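Local coordinates for enoyl-acyl carrier protein reductase (PDB 6KIA) that probably reduces enoyl-acyl carrier protein in fatty acid synthesis, using NADH as the hydride donor, and is linked to triclosan resistance, at residues N194-L197 with G198-I201; T212-H215 with L216-S220; A265-R268 with L269-I272. All blocks are in the same frame, centred on the assembly; numbering follows the deposited sequence.

Interaction 1: residues N194-L197 with G198-I201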
ATOM      1  N   ASN A 194     -22.724   4.075   1.274  1.00 27.24           N
ATOM      2  CA  ASN A 194     -23.877   4.727   1.905  1.00 28.42           C
ATOM      3  C   ASN A 194     -24.557   3.868   2.967  1.00 32.51           C
ATOM      4  O   ASN A 194     -25.340   4.370   3.788  1.00 35.89           O
ATOM      5  CB  ASN A 194     -24.910   5.128   0.857  1.00 28.24           C
ATOM      6  CG  ASN A 194     -24.401   6.190  -0.096  1.00 37.67           C
ATOM      7  OD1 ASN A 194     -23.550   7.004   0.260  1.00 41.38           O
ATOM      8  ND2 ASN A 194     -24.931   6.191  -1.318  1.00 39.54           N
ATOM      9  N   SER A 195     -24.277   2.573   2.965  1.00 25.63           N
ATOM     10  CA  SER A 195     -24.833   1.701   3.992  1.00 22.30           C
ATOM     11  C   SER A 195     -24.086   1.862   5.328  1.00 24.70           C
ATOM     12  O   SER A 195     -22.956   2.356   5.351  1.00 24.92           O
ATOM     13  CB  SER A 195     -24.778   0.242   3.540  1.00 30.45           C
ATOM     14  OG  SER A 195     -23.429  -0.214   3.496  1.00 30.30           O
ATOM     15  N   ASP A 196     -24.709   1.452   6.428  1.00 28.98           N
ATOM     16  CA  ASP A 196     -24.017   1.481   7.719  1.00 27.85           C
ATOM     17  C   ASP A 196     -22.820   0.532   7.693  1.00 29.14           C
ATOM     18  O   ASP A 196     -21.776   0.837   8.270  1.00 25.00           O
ATOM     19  CB  ASP A 196     -24.961   1.137   8.873  1.00 26.91           C
ATOM     20  CG  ASP A 196     -25.711   2.349   9.389  1.00 30.46           C
ATOM     21  OD1 ASP A 196     -25.730   3.386   8.690  1.00 32.24           O
ATOM     22  OD2 ASP A 196     -26.258   2.267  10.508  1.00 29.17           O
ATOM     23  N   LEU A 197     -22.964  -0.601   7.004  1.00 24.61           N
ATOM     24  CA  LEU A 197     -21.820  -1.508   6.800  1.00 25.85           C
ATOM     25  C   LEU A 197     -20.600  -0.773   6.216  1.00 27.71           C
ATOM     26  O   LEU A 197     -19.482  -0.878   6.747  1.00 25.90           O
ATOM     27  CB  LEU A 197     -22.207  -2.658   5.872  1.00 27.94           C
ATOM     28  CG  LEU A 197     -21.075  -3.617   5.507  1.00 27.32           C
ATOM     29  CD1 LEU A 197     -20.619  -4.355   6.741  1.00 28.73           C
ATOM     30  CD2 LEU A 197     -21.522  -4.588   4.383  1.00 29.96           C
ATOM     31  N   GLY A 198     -20.823  -0.023   5.137  1.00 22.79           N
ATOM     32  CA  GLY A 198     -19.763   0.724   4.472  1.00 22.31           C
ATOM     33  C   GLY A 198     -19.177   1.778   5.395  1.00 25.63           C
ATOM     34  O   GLY A 198     -17.961   1.960   5.452  1.00 22.82           O
ATOM     35  N   LYS A 199     -20.041   2.461   6.141  1.00 24.53           N
ATOM     36  CA  LYS A 199     -19.596   3.491   7.077  1.00 24.56           C
ATOM     37  C   LYS A 199     -18.670   2.906   8.141  1.00 22.61           C
ATOM     38  O   LYS A 199     -17.635   3.501   8.479  1.00 28.18           O
ATOM     39  CB  LYS A 199     -20.816   4.184   7.711  1.00 23.56           C
ATOM     40  CG  LYS A 199     -21.516   5.080   6.710  1.00 24.89           C
ATOM     41  CD  LYS A 199     -22.828   5.693   7.228  1.00 25.73           C
ATOM     42  CE  LYS A 199     -23.489   6.493   6.098  1.00 33.11           C
ATOM     43  NZ  LYS A 199     -24.823   7.106   6.452  1.00 34.02           N
ATOM     44  N   LEU A 200     -19.024   1.727   8.637  1.00 21.32           N
ATOM     45  CA  LEU A 200     -18.197   1.027   9.617  1.00 25.32           C
ATOM     46  C   LEU A 200     -16.834   0.658   9.024  1.00 27.67           C
ATOM     47  O   LEU A 200     -15.776   0.898   9.640  1.00 23.62           O
ATOM     48  CB  LEU A 200     -18.915  -0.235  10.102  1.00 24.37           C
ATOM     49  CG  LEU A 200     -18.089  -1.143  11.001  1.00 25.44           C
ATOM     50  CD1 LEU A 200     -17.654  -0.371  12.248  1.00 29.11           C
ATOM     51  CD2 LEU A 200     -18.895  -2.370  11.381  1.00 27.65           C
ATOM     52  N   ILE A 201     -16.878   0.077   7.827  1.00 24.63           N
ATOM     53  CA  ILE A 201     -15.659  -0.295   7.115  1.00 23.52           C
ATOM     54  C   ILE A 201     -14.744   0.914   6.898  1.00 27.13           C
ATOM     55  O   ILE A 201     -13.553   0.825   7.150  1.00 22.11           O
ATOM     56  CB  ILE A 201     -15.982  -0.967   5.779  1.00 22.32           C
ATOM     57  CG1 ILE A 201     -16.606  -2.339   6.044  1.00 25.81           C
ATOM     58  CG2 ILE A 201     -14.723  -1.100   4.916  1.00 29.30           C
ATOM     59  CD1 ILE A 201     -17.149  -3.001   4.810  1.00 29.70           C
TER
HETATM   60  O   HOH W   1     -26.315   4.528   6.252  1.00 34.25           O
HETATM   61  O   HOH W   2     -25.703   7.638   4.049  1.00 52.43           O

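Interaction 2: residues T212-H215 with L216-S220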
ATOM      1  N   THR A 212      -2.809   4.688  12.332  1.00 19.36           N
ATOM      2  CA  THR A 212      -1.620   3.947  12.740  1.00 19.41           C
ATOM      3  C   THR A 212      -0.312   4.731  12.489  1.00 23.24           C
ATOM      4  O   THR A 212       0.647   4.568  13.241  1.00 21.41           O
ATOM      5  CB  THR A 212      -1.524   2.608  11.996  1.00 19.64           C
ATOM      6  OG1 THR A 212      -1.686   2.844  10.589  1.00 18.95           O
ATOM      7  CG2 THR A 212      -2.628   1.665  12.448  1.00 19.16           C
ATOM      8  N   PHE A 213      -0.256   5.539  11.424  1.00 18.64           N
ATOM      9  CA  PHE A 213       0.918   6.377  11.150  1.00 20.26           C
ATOM     10  C   PHE A 213       1.072   7.438  12.216  1.00 26.13           C
ATOM     11  O   PHE A 213       2.185   7.724  12.661  1.00 22.75           O
ATOM     12  CB  PHE A 213       0.807   7.016   9.765  1.00 19.29           C
ATOM     13  CG  PHE A 213       2.088   7.592   9.225  1.00 22.47           C
ATOM     14  CD1 PHE A 213       3.289   6.873   9.254  1.00 19.16           C
ATOM     15  CD2 PHE A 213       2.066   8.809   8.568  1.00 20.74           C
ATOM     16  CE1 PHE A 213       4.458   7.403   8.692  1.00 19.93           C
ATOM     17  CE2 PHE A 213       3.228   9.346   8.017  1.00 18.61           C
ATOM     18  CZ  PHE A 213       4.424   8.637   8.067  1.00 20.82           C
ATOM     19  N   LEU A 214      -0.057   8.017  12.629  1.00 21.67           N
ATOM     20  CA  LEU A 214      -0.032   9.005  13.696  1.00 22.66           C
ATOM     21  C   LEU A 214       0.422   8.345  14.988  1.00 21.10           C
ATOM     22  O   LEU A 214       1.201   8.931  15.736  1.00 23.19           O
ATOM     23  CB  LEU A 214      -1.407   9.660  13.905  1.00 27.56           C
ATOM     24  CG  LEU A 214      -1.457  10.612  15.114  1.00 32.19           C
ATOM     25  CD1 LEU A 214      -0.581  11.845  14.860  1.00 30.82           C
ATOM     26  CD2 LEU A 214      -2.884  11.016  15.461  1.00 38.00           C
ATOM     27  N   HIS A 215      -0.056   7.129  15.254  1.00 19.76           N
ATOM     28  CA  HIS A 215       0.307   6.440  16.488  1.00 23.19           C
ATOM     29  C   HIS A 215       1.774   6.079  16.467  1.00 23.47           C
ATOM     30  O   HIS A 215       2.427   6.048  17.504  1.00 23.73           O
ATOM     31  CB  HIS A 215      -0.538   5.188  16.684  1.00 22.60           C
ATOM     32  CG  HIS A 215      -1.991   5.489  16.827  1.00 29.68           C
ATOM     33  ND1 HIS A 215      -2.448   6.582  17.533  1.00 31.52           N
ATOM     34  CD2 HIS A 215      -3.089   4.869  16.331  1.00 25.46           C
ATOM     35  CE1 HIS A 215      -3.767   6.619  17.469  1.00 33.05           C
ATOM     36  NE2 HIS A 215      -4.180   5.590  16.749  1.00 32.87           N
ATOM     37  N   LEU A 216       2.296   5.838  15.271  1.00 19.90           N
ATOM     38  CA  LEU A 216       3.717   5.582  15.119  1.00 19.51           C
ATOM     39  C   LEU A 216       4.524   6.824  15.440  1.00 21.23           C
ATOM     40  O   LEU A 216       5.483   6.771  16.222  1.00 22.08           O
ATOM     41  CB  LEU A 216       4.014   5.123  13.693  1.00 19.43           C
ATOM     42  CG  LEU A 216       5.486   5.124  13.280  1.00 21.11           C
ATOM     43  CD1 LEU A 216       6.360   4.271  14.227  1.00 21.61           C
ATOM     44  CD2 LEU A 216       5.599   4.684  11.835  1.00 21.70           C
ATOM     45  N   ILE A 217       4.111   7.949  14.875  1.00 22.26           N
ATOM     46  CA  ILE A 217       4.842   9.191  15.071  1.00 20.31           C
ATOM     47  C   ILE A 217       4.793   9.634  16.545  1.00 23.66           C
ATOM     48  O   ILE A 217       5.809  10.046  17.128  1.00 25.65           O
ATOM     49  CB  ILE A 217       4.302  10.297  14.147  1.00 22.02           C
ATOM     50  CG1 ILE A 217       4.690   9.964  12.694  1.00 21.15           C
ATOM     51  CG2 ILE A 217       4.909  11.654  14.516  1.00 21.86           C
ATOM     52  CD1 ILE A 217       3.971  10.793  11.636  1.00 23.67           C
ATOM     53  N   GLU A 218       3.609   9.581  17.134  1.00 21.60           N
ATOM     54  CA  GLU A 218       3.452   9.968  18.544  1.00 22.87           C
ATOM     55  C   GLU A 218       4.120   8.990  19.512  1.00 30.39           C
ATOM     56  O   GLU A 218       4.743   9.390  20.496  1.00 27.92           O
ATOM     57  CB  GLU A 218       1.967  10.104  18.878  1.00 25.73           C
ATOM     58  CG  GLU A 218       1.404  11.396  18.345  1.00 29.35           C
ATOM     59  CD  GLU A 218      -0.096  11.509  18.550  1.00 32.34           C
ATOM     60  OE1 GLU A 218      -0.732  10.546  19.037  1.00 34.32           O
ATOM     61  OE2 GLU A 218      -0.624  12.593  18.273  1.00 33.34           O
ATOM     62  N   GLY A 219       3.974   7.704  19.225  1.00 24.89           N
ATOM     63  CA  GLY A 219       4.500   6.655  20.076  1.00 24.05           C
ATOM     64  C   GLY A 219       6.020   6.652  20.102  1.00 24.23           C
ATOM     65  O   GLY A 219       6.621   6.288  21.120  1.00 25.15           O
ATOM     66  N   SER A 220       6.646   7.107  19.015  1.00 24.70           N
ATOM     67  CA  SER A 220       8.109   7.104  18.924  1.00 24.59           C
ATOM     68  C   SER A 220       8.743   8.452  19.307  1.00 28.43           C
ATOM     69  O   SER A 220       9.944   8.666  19.111  1.00 26.35           O
ATOM     70  CB  SER A 220       8.535   6.709  17.507  1.00 22.82           C
ATOM     71  OG  SER A 220       8.059   7.656  16.555  1.00 25.76           O
TER
HETATM   72  O   HOH W   3      -0.787   7.856  19.678  1.00 39.58           O

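Interaction 3: residues A265-R268 with L269-I272. With NAI (1,4-dihydronicotinamide adenine dinucleotide), chain D.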
ATOM      1  N   ALA A 265      -8.976   7.279   3.505  1.00 19.90           N
ATOM      2  CA  ALA A 265      -7.956   6.976   4.519  1.00 18.50           C
ATOM      3  C   ALA A 265      -6.569   7.364   4.017  1.00 19.72           C
ATOM      4  O   ALA A 265      -5.746   7.859   4.786  1.00 19.81           O
ATOM      5  CB  ALA A 265      -7.994   5.495   4.894  1.00 18.58           C
ATOM      6  N   LYS A 266      -6.298   7.155   2.723  1.00 19.02           N
ATOM      7  CA  LYS A 266      -4.981   7.540   2.194  1.00 18.63           C
ATOM      8  C   LYS A 266      -4.816   9.076   2.217  1.00 22.44           C
ATOM      9  O   LYS A 266      -3.706   9.577   2.372  1.00 19.92           O
ATOM     10  CB  LYS A 266      -4.768   7.007   0.774  1.00 18.84           C
ATOM     11  CG  LYS A 266      -4.554   5.468   0.709  1.00 17.60           C
ATOM     12  CD  LYS A 266      -3.274   5.082   1.483  1.00 21.80           C
ATOM     13  CE  LYS A 266      -2.918   3.613   1.248  1.00 21.75           C
ATOM     14  NZ  LYS A 266      -1.732   3.134   2.027  1.00 17.55           N
ATOM     15  N   MET A 267      -5.908   9.825   2.031  1.00 23.90           N
ATOM     16  CA  MET A 267      -5.755  11.283   2.108  1.00 20.36           C
ATOM     17  C   MET A 267      -5.597  11.741   3.563  1.00 20.62           C
ATOM     18  O   MET A 267      -4.910  12.737   3.854  1.00 24.39           O
ATOM     19  CB  MET A 267      -6.917  11.990   1.412  1.00 20.45           C
ATOM     20  CG  MET A 267      -6.768  11.889  -0.094  1.00 20.25           C
ATOM     21  SD  MET A 267      -8.076  12.762  -1.015  1.00 25.81           S
ATOM     22  CE  MET A 267      -9.487  11.746  -0.628  1.00 28.57           C
ATOM     23  N   ARG A 268      -6.185  10.992   4.485  1.00 20.06           N
ATOM     24  CA  ARG A 268      -5.971  11.288   5.895  1.00 21.41           C
ATOM     25  C   ARG A 268      -4.516  10.990   6.292  1.00 21.38           C
ATOM     26  O   ARG A 268      -3.895  11.733   7.054  1.00 22.74           O
ATOM     27  CB  ARG A 268      -6.927  10.478   6.764  1.00 20.00           C
ATOM     28  CG  ARG A 268      -6.852  10.818   8.238  1.00 24.56           C
ATOM     29  CD  ARG A 268      -7.887  10.039   9.041  1.00 29.24           C
ATOM     30  NE  ARG A 268      -7.860  10.445  10.441  1.00 39.24           N
ATOM     31  CZ  ARG A 268      -8.535  11.480  10.936  1.00 40.25           C
ATOM     32  NH1 ARG A 268      -9.335  12.200  10.157  1.00 38.21           N
ATOM     33  NH2 ARG A 268      -8.425  11.778  12.218  1.00 37.94           N
ATOM     34  N   LEU A 269      -3.968   9.923   5.722  1.00 20.40           N
ATOM     35  CA  LEU A 269      -2.553   9.587   5.899  1.00 19.86           C
ATOM     36  C   LEU A 269      -1.649  10.733   5.440  1.00 20.90           C
ATOM     37  O   LEU A 269      -0.707  11.134   6.152  1.00 21.74           O
ATOM     38  CB  LEU A 269      -2.224   8.308   5.123  1.00 19.16           C
ATOM     39  CG  LEU A 269      -0.771   7.826   5.125  1.00 18.99           C
ATOM     40  CD1 LEU A 269      -0.408   7.267   6.505  1.00 19.96           C
ATOM     41  CD2 LEU A 269      -0.558   6.786   4.020  1.00 18.22           C
ATOM     42  N   GLU A 270      -1.943  11.260   4.257  1.00 18.78           N
ATOM     43  CA  GLU A 270      -1.221  12.429   3.751  1.00 20.71           C
ATOM     44  C   GLU A 270      -1.306  13.607   4.724  1.00 21.80           C
ATOM     45  O   GLU A 270      -0.296  14.253   5.024  1.00 22.52           O
ATOM     46  CB  GLU A 270      -1.764  12.844   2.392  1.00 20.92           C
ATOM     47  CG  GLU A 270      -1.460  11.845   1.303  1.00 21.25           C
ATOM     48  CD  GLU A 270      -2.197  12.143   0.024  1.00 25.28           C
ATOM     49  OE1 GLU A 270      -3.171  12.931   0.064  1.00 27.89           O
ATOM     50  OE2 GLU A 270      -1.826  11.564  -1.008  1.00 22.88           O
ATOM     51  N   ARG A 271      -2.516  13.886   5.213  1.00 23.40           N
ATOM     52  CA  ARG A 271      -2.674  15.004   6.153  1.00 25.84           C
ATOM     53  C   ARG A 271      -1.864  14.812   7.445  1.00 26.03           C
ATOM     54  O   ARG A 271      -1.308  15.770   7.982  1.00 26.33           O
ATOM     55  CB  ARG A 271      -4.145  15.229   6.493  1.00 25.89           C
ATOM     56  CG  ARG A 271      -4.944  15.772   5.328  1.00 32.63           C
ATOM     57  CD  ARG A 271      -6.332  16.280   5.740  1.00 30.80           C
ATOM     58  NE  ARG A 271      -7.151  15.309   6.467  1.00 35.27           N
ATOM     59  CZ  ARG A 271      -7.934  14.401   5.892  1.00 36.92           C
ATOM     60  NH1 ARG A 271      -7.999  14.318   4.567  1.00 31.22           N
ATOM     61  NH2 ARG A 271      -8.647  13.579   6.646  1.00 38.14           N
ATOM     62  N   ILE A 272      -1.801  13.581   7.945  1.00 23.92           N
ATOM     63  CA  ILE A 272      -0.976  13.288   9.118  1.00 22.57           C
ATOM     64  C   ILE A 272       0.496  13.626   8.835  1.00 26.13           C
ATOM     65  O   ILE A 272       1.174  14.281   9.657  1.00 24.08           O
ATOM     66  CB  ILE A 272      -1.127  11.807   9.548  1.00 20.12           C
ATOM     67  CG1 ILE A 272      -2.520  11.567  10.131  1.00 23.76           C
ATOM     68  CG2 ILE A 272      -0.054  11.419  10.580  1.00 23.24           C
ATOM     69  CD1 ILE A 272      -2.921  10.101  10.192  1.00 21.66           C
TER
HETATM   70  PA  NAI D 501       0.750  -6.352   1.695  1.00 17.93           P
HETATM   71  O1A NAI D 501       2.052  -7.065   1.488  1.00 20.84           O
HETATM   72  O2A NAI D 501      -0.476  -7.213   1.925  1.00 21.45           O
HETATM   73  O5B NAI D 501       0.969  -5.319   2.883  1.00 18.27           O
HETATM   74  C5B NAI D 501      -0.113  -4.981   3.728  1.00 19.72           C
HETATM   75  C4B NAI D 501       0.583  -4.385   4.990  1.00 18.77           C
HETATM   76  O4B NAI D 501      -0.574  -3.871   5.886  1.00 18.65           O
HETATM   77  C3B NAI D 501       1.238  -5.261   5.664  1.00 20.23           C
HETATM   78  O3B NAI D 501       2.512  -4.720   6.205  1.00 21.64           O
HETATM   79  C2B NAI D 501       0.225  -5.685   6.902  1.00 22.04           C
HETATM   80  O2B NAI D 501       1.009  -6.318   7.980  1.00 20.17           O
HETATM   81  C1B NAI D 501      -0.330  -4.570   7.228  1.00 22.62           C
HETATM   82  N9A NAI D 501      -1.704  -4.773   7.734  1.00 22.03           N
HETATM   83  C8A NAI D 501      -2.857  -5.200   7.191  1.00 20.37           C
HETATM   84  N7A NAI D 501      -3.791  -5.187   8.140  1.00 20.25           N
HETATM   85  C5A NAI D 501      -3.214  -4.740   9.281  1.00 19.02           C
HETATM   86  C6A NAI D 501      -3.798  -4.567  10.527  1.00 22.06           C
HETATM   87  N6A NAI D 501      -5.126  -4.774  11.035  1.00 24.00           N
HETATM   88  N1A NAI D 501      -3.029  -4.112  11.530  1.00 20.58           N
HETATM   89  C2A NAI D 501      -1.703  -3.843  11.316  1.00 21.94           C
HETATM   90  N3A NAI D 501      -1.123  -4.014  10.069  1.00 23.26           N
HETATM   91  C4A NAI D 501      -1.912  -4.478   9.050  1.00 22.89           C
HETATM   92  O3  NAI D 501       0.374  -5.405   0.392  1.00 18.07           O
HETATM   93  PN  NAI D 501       1.025  -4.009  -0.086  1.00 18.35           P
HETATM   94  O1N NAI D 501       2.499  -4.166  -0.301  1.00 17.61           O
HETATM   95  O2N NAI D 501       0.251  -3.679  -1.352  1.00 18.64           O
HETATM   96  O5D NAI D 501       0.732  -2.936   1.057  1.00 17.46           O
HETATM   97  C5D NAI D 501       1.778  -2.201   1.671  1.00 17.38           C
HETATM   98  C4D NAI D 501       1.440  -0.700   1.531  1.00 17.30           C
HETATM   99  O4D NAI D 501       1.552  -0.359   0.261  1.00 17.14           O
HETATM  100  C3D NAI D 501      -0.019  -0.437   1.898  1.00 19.92           C
HETATM  101  O3D NAI D 501      -0.155   0.648   2.753  1.00 17.77           O
HETATM  102  C2D NAI D 501      -0.620  -0.081   0.520  1.00 20.21           C
HETATM  103  O2D NAI D 501      -1.872   0.667   0.719  1.00 17.47           O
HETATM  104  C1D NAI D 501       0.332   0.588  -0.075  1.00 17.16           C
HETATM  105  N1N NAI D 501       0.179   0.663  -1.528  1.00 18.80           N
HETATM  106  C2N NAI D 501      -0.182  -0.433  -2.282  1.00 17.06           C
HETATM  107  C3N NAI D 501      -0.376  -0.295  -3.663  1.00 16.95           C
HETATM  108  C7N NAI D 501      -0.740  -1.498  -4.533  1.00 21.07           C
HETATM  109  O7N NAI D 501      -1.212  -1.338  -5.656  1.00 20.70           O
HETATM  110  N7N NAI D 501      -0.515  -2.804  -4.025  1.00 19.50           N
HETATM  111  C4N NAI D 501      -0.191   0.920  -4.306  1.00 19.33           C
HETATM  112  C5N NAI D 501       0.226   2.014  -3.538  1.00 21.86           C
HETATM  113  C6N NAI D 501       0.402   1.877  -2.157  1.00 17.91           C
HETATM  114  O   HOH W   4      -4.557  14.806   1.200  1.00 27.95           O
HETATM  115  O   HOH W   5     -10.673  11.800   7.321  1.00 42.16           O

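Interaction 1: residues N194-L197 with G198-I201
Lys199 runs back along the backbone of the turn before it, CG set beside the backbone N (chi1 -72°) and the rest extended, which lays its methylenes along two carbonyl oxygens: Lys199 CG is 3.4 Å from Ser195 O and CE 3.6 Å from Asn194 O. Its chain crosses that of Asp196 at an angle, Lys199 CD 4.0 Å from Asp196 OD1. The charged atoms, Lys199 NZ and Asp196 OD1, stay 4.4 Å apart, beyond a salt bridge, and a water bridges them, accepting from Lys199 NZ and donating to both Asp196 OD1 and Asn194 O. The other carboxylate oxygen, OD2, is taken by the backbone N of Leu118. Ser195 is the N-cap of helix 196-219. Its hydroxyl is folded back between the backbone N and the carbonyl carbon (chi1 69°), from where Ser195 OG accepts a fairly straight bond from Gly198 N at 3.1 Å; OG is hydrogen-bonded to Leu192 O of the preceding helix 189-194. Ser195 O receives Lys199 N at 3.0 Å, starting the i to i+4 ladder. On the buried flank Leu197 and Ile201 meet at an angle, Leu197 CG against Ile201 CD1 at 4.0 Å, and both pack on helix 169-180 through Ile174 and Phe171.

Interaction 2: residues T212-H215 with L216-S220
Phe213 and Ile217, one turn apart, meet through the ring of the first and the CD1 methyl of the second. The methyl sits over one face in a CH-pi contact, 4.1 Å from Ile217 CD1 to the centroid of the Phe213 ring and 15° off its normal. Phe213 holds CG opposite its backbone N (chi1 -165°), while Ile217 turns CG1 back beside its own N (chi1 -70°), bringing CD1 over the ring; Leu216 CD2 approaches the same ring obliquely, 4.1 Å from Phe213 CD1. This is the C-terminal end of helix 196-219, whose buried side chains touch both strand 234-240 and helix 263-278 of the Rossmann-type domain. Phe213 also makes an edge-to-face stack with His159. On the more open side Leu214 and Glu218 cross, with Leu214 CD1 3.5 Å from Glu218 OE2. Glu218 OE1 accepts from a water at 2.8 Å, and that water also meets His215 ND1 at 3.0 Å. Where the helix ends, Ser220 grips Leu216 O twice, its N at 3.0 Å and its OG at 2.7 Å, from opposite faces of the carbonyl plane. The hydroxyl is further hydrogen-bonded to Tyr236 OH.

Interaction 3: residues A265-R268 with L269-I272
The guanidinium of Arg271 lies with one face over the backbone of the preceding turn, where Arg268 CA sits 3.5 Å from its plane and Met267 O lies over the same face. At its edge are Arg268 NH1 and a water. All of this is on helix 263-278 of the Rossmann-type cofactor-binding domain. The two guanidinium planes stand 80° apart, with Arg268 NH1 3.8 Å from Arg271 NH2; the shared water lies in plane at the edge of both and accepts from each, weakly from Arg271. This water probably eases the like charges. A bend at chi3 (-54°) folds Arg271 back over the turn, whereas Arg268 extends from CG to NE and gives NE to Asn211 OD1 on helix 196-219. Glu270 comes obliquely against Met267, its OE1 3.7 Å from Met267 CG and held by another water at 2.6 Å; its OE2 is hydrogen-bonded to His242 ND1 and Asn287 ND2. Lys266 and Leu269 lie alongside each other, Lys266 CD 4.1 Å from Leu269 CD2. Lys266 NZ is hydrogen-bonded to Tyr239 O, and it donates to both hydroxyls of the nicotinamide ribose of NADH, reaching O2D at 2.8 Å and O3D at 3.0 Å.

Overall arrangement
Following the chain, the three contacts come in series, without nesting or crossing, and each is local to a helix, so none closes a long loop. Interaction 1 starts helix 196-219 beside helices 101-105, 120-146 and 169-180; interaction 2 ends that helix, their centres 26 Å apart. The chain then passes through helix 221-229 and strands 234-240, 244-248 and 251-255 before interaction 3 on helix 263-278. There the two helices meet: Phe213 CB lies 3.5 Å from Leu269 CD1, and Ile272 CG2 packs on Phe213, Leu214 and Ile217. Interactions 2 and 3 join neighbouring helices beside strand 234-240, with bound NADH hydrogen-bonded by interaction 3 and about 6 Å from the Thr212 side chain of interaction 2.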